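Local coordinates for putative uncharacterized protein PH1404 (Pyrococcus horikoshii, PDB 3AF6) that probably terminates transcription as a two-zinc ribonuclease, cleaving nascent single-stranded RNA endonucleolytically and degrading the released transcript in the 5'-3' direction, at residues 281-286 / 470-475; 342-347 / 365-370. All coordinates share one frame; numbering follows the deposited sequence.

Interaction 1 of 2, residues 281-286 / 470-475; sequences TPPTRD and TAYPEY
Tyr472 and Tyr475 are brought against Pro283 by similar first torsions: in Tyr472 CG is anti to the carbonyl carbon, beside the backbone N (chi1 -72°), and Tyr475 falls in the same region (chi1 -84°). The two rings stand nearly perpendicular and form a corner that receives CG of Pro283. That atom makes a CH-pi contact with each ring, lying over the face with CG 3.6 Å from the Tyr472 centroid and also 3.6 Å from the Tyr475 centroid. Pro282 extends the apolar surface: its CB lies 3.6 Å from CE1 of Tyr472, while its CD approaches OH of Tyr475 at 3.4 Å. Further back, CB of Thr281 reaches CE2 of Tyr475.

One side-chain hydrogen bond joins the segments. The hydroxyl of Tyr472 donates to OD1 of Asp286 over 2.8 Å, reaching the oxygen from above the carboxylate plane, while OD1 itself lies at the ring edge. The other carboxylate oxygen, OD2, pairs with NH2 of Arg285 at 2.7 Å. The hydroxyl of Tyr475 has a different partner, Asp324, and Ile153 and Ile156 of helix 151-161 pack against Asp286.

The contact thus joins the first turn of helix 282-301, in the metallo-beta-lactamase part, to the turn after helix 462-471 in the beta-CASP part. Chemically it is an apolar proline-tyrosine cluster bordered by a buried carboxylate, whose charge is probably balanced by Arg285 and further eased by the hydrogen bond from Tyr472.

Interaction 2 of 2, residues 342-347 / 365-370; sequences AGHILG and TGDFKF. With ZN (zinc ion), chain I; ZN (zinc ion), chain J.
His344 and Asp367 lie side by side, pointing the same way toward a pair of zinc ions. NE2 of His344 binds the zinc of chain I at 2.5 Å, and OD1 of Asp367 binds the zinc of chain J at 2.5 Å. The same Asp367 OD1 is 2.9 Å from the chain I zinc, a longer approach that fits its place among the ligands of both metals. His256 and His258 complete the protein ligands of the first ion; Asp260, His261 and His618 serve the second.

The two ligands also touch each other directly. CB of Asp367 sits over the centre of the imidazole face, 3.4 Å from the His344 ring centroid, in a CH-pi contact. With CG anti to the backbone N (chi1 -179°), the His344 ring runs alongside the Asp367 side chain; its plane and that of the carboxylate are 67° apart. On the far side of the imidazole from the metal bond, ND1 donates to the carbonyl of Gly593; this second-shell bond, together with the metal bond, helps to hold the ring's rotation, with NE2 turned to the zinc.

Beneath the ligands the two backbones are joined by a hydrogen bond from Lys369 N to Ala342 O, at 3.0 Å. CB of Ala342 packs against CB of Phe368 at 4.0 Å. Gly343 has a positive phi, and its carbonyl O lies 3.3 Å from CB of Lys369. The ammonium group of Lys369 forms a salt bridge with Glu599 of helix 597-606.

Two loops at the strand ends, one supplying a histidine and the other an aspartate shared by both metals, are hallmarks of the dinuclear zinc site of the metallo-beta-lactamase fold.

How the interactions relate
Interaction 2 is nested along the chain inside the loop closed by interaction 1, and the two centres are 14 Å apart. They meet through the end of segment 342-347: OG1 of Thr281 makes a probable hydrogen bond to the carbonyl O of Gly347 at 2.7 Å. Leu346 packs beside it, its CD1 3.5 Å from CB of Tyr475 and its CG 3.8 Å from CB of Pro283. The loop that carries the zinc ligand His344 therefore abuts the junction with the beta-CASP domain. Thr281 remains about 13 Å from a zinc ion, side chain to metal, so interaction 1 borders the catalytic region without supplying metal ligands.

Interaction 1 of 2, residues 281-286 / 470-475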
loop_
_atom_site.group_PDB
_atom_site.type_symbol
_atom_site.label_atom_id
_atom_site.label_comp_id
_atom_site.label_asym_id
_atom_site.label_seq_id
_atom_site.Cartn_x
_atom_site.Cartn_y
_atom_site.Cartn_z
ATOM N N THR A 281 3.441 4.817 0.801
ATOM C CA THR A 281 4.096 4.862 -0.515
ATOM C C THR A 281 2.998 5.140 -1.533
ATOM O O THR A 281 1.857 4.741 -1.334
ATOM C CB THR A 281 4.814 3.534 -0.896
ATOM O OG1 THR A 281 3.859 2.478 -1.033
ATOM C CG2 THR A 281 5.833 3.155 0.162
ATOM N N PRO A 282 3.326 5.833 -2.638
ATOM C CA PRO A 282 2.318 6.147 -3.663
ATOM C C PRO A 282 1.471 4.949 -4.075
ATOM O O PRO A 282 0.243 5.031 -4.098
ATOM C CB PRO A 282 3.154 6.709 -4.810
ATOM C CG PRO A 282 4.299 7.385 -4.078
ATOM C CD PRO A 282 4.655 6.340 -3.034
ATOM N N PRO A 283 2.111 3.815 -4.405
ATOM C CA PRO A 283 1.339 2.632 -4.805
ATOM C C PRO A 283 0.326 2.194 -3.734
ATOM O O PRO A 283 -0.761 1.720 -4.054
ATOM C CB PRO A 283 2.423 1.579 -5.048
ATOM C CG PRO A 283 3.574 2.386 -5.502
ATOM C CD PRO A 283 3.556 3.568 -4.565
ATOM N N THR A 284 0.683 2.338 -2.462
ATOM C CA THR A 284 -0.236 1.954 -1.397
ATOM C C THR A 284 -1.425 2.923 -1.354
ATOM O O THR A 284 -2.570 2.515 -1.146
ATOM C CB THR A 284 0.487 1.906 -0.023
ATOM O OG1 THR A 284 1.456 0.847 -0.036
ATOM C CG2 THR A 284 -0.498 1.633 1.100
ATOM N N ARG A 285 -1.163 4.207 -1.568
ATOM C CA ARG A 285 -2.253 5.169 -1.581
ATOM C C ARG A 285 -3.263 4.770 -2.671
ATOM O O ARG A 285 -4.472 4.681 -2.418
ATOM C CB ARG A 285 -1.737 6.584 -1.855
ATOM C CG ARG A 285 -2.657 7.348 -2.788
ATOM C CD ARG A 285 -2.986 8.736 -2.316
ATOM N NE ARG A 285 -2.088 9.748 -2.856
ATOM C CZ ARG A 285 -1.702 9.817 -4.125
ATOM N NH1 ARG A 285 -0.887 10.791 -4.509
ATOM N NH2 ARG A 285 -2.100 8.904 -5.000
ATOM N N ASP A 286 -2.760 4.521 -3.878
ATOM C CA ASP A 286 -3.621 4.144 -4.993
ATOM C C ASP A 286 -4.287 2.795 -4.770
ATOM O O ASP A 286 -5.476 2.630 -5.021
ATOM C CB ASP A 286 -2.826 4.104 -6.307
ATOM C CG ASP A 286 -2.266 5.460 -6.699
ATOM O OD1 ASP A 286 -1.558 5.536 -7.727
ATOM O OD2 ASP A 286 -2.527 6.447 -5.978
ATOM N N THR A 470 1.526 -1.556 -13.340
ATOM C CA THR A 470 2.239 -1.055 -14.507
ATOM C C THR A 470 2.504 0.443 -14.489
ATOM O O THR A 470 3.258 0.938 -15.320
ATOM C CB THR A 470 1.504 -1.405 -15.811
ATOM O OG1 THR A 470 0.317 -0.612 -15.921
ATOM C CG2 THR A 470 1.137 -2.890 -15.830
ATOM N N ALA A 471 1.902 1.160 -13.545
ATOM C CA ALA A 471 2.116 2.600 -13.432
ATOM C C ALA A 471 3.265 2.865 -12.466
ATOM O O ALA A 471 3.761 3.995 -12.367
ATOM C CB ALA A 471 0.856 3.285 -12.929
ATOM N N TYR A 472 3.691 1.818 -11.758
ATOM C CA TYR A 472 4.779 1.944 -10.789
ATOM C C TYR A 472 5.917 0.932 -10.970
ATOM O O TYR A 472 6.206 0.139 -10.069
ATOM C CB TYR A 472 4.214 1.815 -9.383
ATOM C CG TYR A 472 3.404 3.003 -8.950
ATOM C CD1 TYR A 472 4.027 4.195 -8.577
ATOM C CD2 TYR A 472 2.010 2.928 -8.886
ATOM C CE1 TYR A 472 3.284 5.279 -8.143
ATOM C CE2 TYR A 472 1.253 4.009 -8.457
ATOM C CZ TYR A 472 1.896 5.178 -8.086
ATOM O OH TYR A 472 1.141 6.232 -7.654
ATOM N N PRO A 473 6.591 0.958 -12.131
ATOM C CA PRO A 473 7.693 0.015 -12.372
ATOM C C PRO A 473 8.781 0.069 -11.311
ATOM O O PRO A 473 9.314 -0.960 -10.917
ATOM C CB PRO A 473 8.208 0.424 -13.751
ATOM C CG PRO A 473 7.882 1.904 -13.805
ATOM C CD PRO A 473 6.484 1.934 -13.228
ATOM N N GLU A 474 9.104 1.267 -10.838
ATOM C CA GLU A 474 10.140 1.397 -9.821
ATOM C C GLU A 474 9.843 0.644 -8.521
ATOM O O GLU A 474 10.744 0.416 -7.713
ATOM C CB GLU A 474 10.391 2.870 -9.502
ATOM C CG GLU A 474 11.197 3.607 -10.566
ATOM C CD GLU A 474 11.587 5.013 -10.130
ATOM O OE1 GLU A 474 12.176 5.155 -9.034
ATOM O OE2 GLU A 474 11.310 5.975 -10.882
ATOM N N TYR A 475 8.588 0.261 -8.310
ATOM C CA TYR A 475 8.231 -0.455 -7.097
ATOM C C TYR A 475 8.278 -1.962 -7.259
ATOM O O TYR A 475 8.102 -2.709 -6.299
ATOM C CB TYR A 475 6.858 0.005 -6.586
ATOM C CG TYR A 475 6.961 1.256 -5.743
ATOM C CD1 TYR A 475 6.925 2.529 -6.328
ATOM C CD2 TYR A 475 7.199 1.167 -4.364
ATOM C CE1 TYR A 475 7.129 3.684 -5.561
ATOM C CE2 TYR A 475 7.405 2.311 -3.588
ATOM C CZ TYR A 475 7.373 3.563 -4.197
ATOM O OH TYR A 475 7.627 4.680 -3.444
#

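Interaction 2 of 2, residues 342-347 / 365-370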
loop_
_atom_site.group_PDB
_atom_site.type_symbol
_atom_site.label_atom_id
_atom_site.label_comp_id
_atom_site.label_asym_id
_atom_site.label_seq_id
_atom_site.Cartn_x
_atom_site.Cartn_y
_atom_site.Cartn_z
ATOM N N ALA A 342 9.130 -3.994 1.960
ATOM C CA ALA A 342 8.776 -5.164 2.760
ATOM C C ALA A 342 8.599 -6.396 1.875
ATOM O O ALA A 342 8.411 -7.509 2.379
ATOM C CB ALA A 342 7.497 -4.889 3.540
ATOM N N GLY A 343 8.669 -6.181 0.558
ATOM C CA GLY A 343 8.521 -7.260 -0.409
ATOM C C GLY A 343 7.221 -8.049 -0.327
ATOM O O GLY A 343 7.134 -9.178 -0.795
ATOM N N HIS A 344 6.193 -7.453 0.262
ATOM C CA HIS A 344 4.924 -8.157 0.409
ATOM C C HIS A 344 3.987 -7.960 -0.787
ATOM O O HIS A 344 3.489 -8.926 -1.340
ATOM C CB HIS A 344 4.262 -7.728 1.707
ATOM C CG HIS A 344 2.964 -8.414 1.964
ATOM N ND1 HIS A 344 2.866 -9.781 2.107
ATOM C CD2 HIS A 344 1.706 -7.929 2.064
ATOM C CE1 HIS A 344 1.599 -10.109 2.282
ATOM N NE2 HIS A 344 0.876 -9.005 2.260
ATOM N N ILE A 345 3.738 -6.712 -1.173
ATOM C CA ILE A 345 2.915 -6.405 -2.343
ATOM C C ILE A 345 3.381 -5.056 -2.845
ATOM O O ILE A 345 4.062 -4.320 -2.125
ATOM C CB ILE A 345 1.386 -6.265 -2.048
ATOM C CG1 ILE A 345 1.127 -5.011 -1.197
ATOM C CG2 ILE A 345 0.845 -7.540 -1.412
ATOM C CD1 ILE A 345 -0.334 -4.664 -1.042
ATOM N N LEU A 346 2.996 -4.729 -4.073
ATOM C CA LEU A 346 3.363 -3.459 -4.663
ATOM C C LEU A 346 3.192 -2.362 -3.620
ATOM O O LEU A 346 2.114 -2.200 -3.051
ATOM C CB LEU A 346 2.472 -3.159 -5.876
ATOM C CG LEU A 346 2.843 -1.859 -6.608
ATOM C CD1 LEU A 346 4.127 -2.083 -7.426
ATOM C CD2 LEU A 346 1.705 -1.414 -7.505
ATOM N N GLY A 347 4.257 -1.618 -3.360
ATOM C CA GLY A 347 4.183 -0.533 -2.395
ATOM C C GLY A 347 4.360 -0.887 -0.929
ATOM O O GLY A 347 4.550 0.017 -0.111
ATOM N N THR A 365 7.442 -4.064 10.870
ATOM C CA THR A 365 7.451 -4.860 9.674
ATOM C C THR A 365 6.214 -4.936 8.773
ATOM O O THR A 365 6.345 -5.038 7.550
ATOM C CB THR A 365 7.875 -6.254 10.076
ATOM O OG1 THR A 365 9.055 -6.600 9.358
ATOM C CG2 THR A 365 6.800 -7.241 9.819
ATOM N N GLY A 366 5.018 -4.872 9.350
ATOM C CA GLY A 366 3.834 -5.011 8.525
ATOM C C GLY A 366 3.943 -6.435 7.998
ATOM O O GLY A 366 4.464 -7.317 8.683
ATOM N N ASP A 367 3.456 -6.698 6.796
ATOM C CA ASP A 367 3.600 -8.043 6.269
ATOM C C ASP A 367 4.821 -7.982 5.371
ATOM O O ASP A 367 5.016 -6.996 4.649
ATOM C CB ASP A 367 2.364 -8.445 5.473
ATOM C CG ASP A 367 1.202 -8.836 6.361
ATOM O OD1 ASP A 367 0.057 -8.782 5.882
ATOM O OD2 ASP A 367 1.425 -9.208 7.531
ATOM N N PHE A 368 5.657 -9.016 5.431
ATOM C CA PHE A 368 6.855 -9.038 4.609
ATOM C C PHE A 368 7.252 -10.419 4.140
ATOM O O PHE A 368 6.856 -11.431 4.706
ATOM C CB PHE A 368 8.040 -8.389 5.342
ATOM C CG PHE A 368 8.649 -9.247 6.427
ATOM C CD1 PHE A 368 8.050 -9.339 7.686
ATOM C CD2 PHE A 368 9.852 -9.929 6.198
ATOM C CE1 PHE A 368 8.634 -10.082 8.700
ATOM C CE2 PHE A 368 10.450 -10.684 7.213
ATOM C CZ PHE A 368 9.840 -10.758 8.468
ATOM N N LYS A 369 8.046 -10.440 3.084
ATOM C CA LYS A 369 8.530 -11.679 2.497
ATOM C C LYS A 369 10.059 -11.512 2.464
ATOM O O LYS A 369 10.559 -10.438 2.128
ATOM C CB LYS A 369 7.927 -11.826 1.088
ATOM C CG LYS A 369 8.164 -13.162 0.401
ATOM C CD LYS A 369 7.470 -14.334 1.083
ATOM C CE LYS A 369 7.962 -15.649 0.473
ATOM N NZ LYS A 369 7.257 -16.855 0.969
ATOM N N PHE A 370 10.810 -12.547 2.831
ATOM C CA PHE A 370 12.267 -12.391 2.838
ATOM C C PHE A 370 13.052 -13.262 1.847
ATOM O O PHE A 370 14.146 -13.742 2.144
ATOM C CB PHE A 370 12.804 -12.573 4.264
ATOM C CG PHE A 370 14.145 -11.919 4.502
ATOM C CD1 PHE A 370 14.415 -10.645 3.991
ATOM C CD2 PHE A 370 15.131 -12.570 5.255
ATOM C CE1 PHE A 370 15.644 -10.028 4.225
ATOM C CE2 PHE A 370 16.361 -11.965 5.494
ATOM C CZ PHE A 370 16.623 -10.686 4.979
HETATM ZN ZN ZN I . -1.225 -8.161 3.327
HETATM ZN ZN ZN J . -2.129 -8.367 7.083
#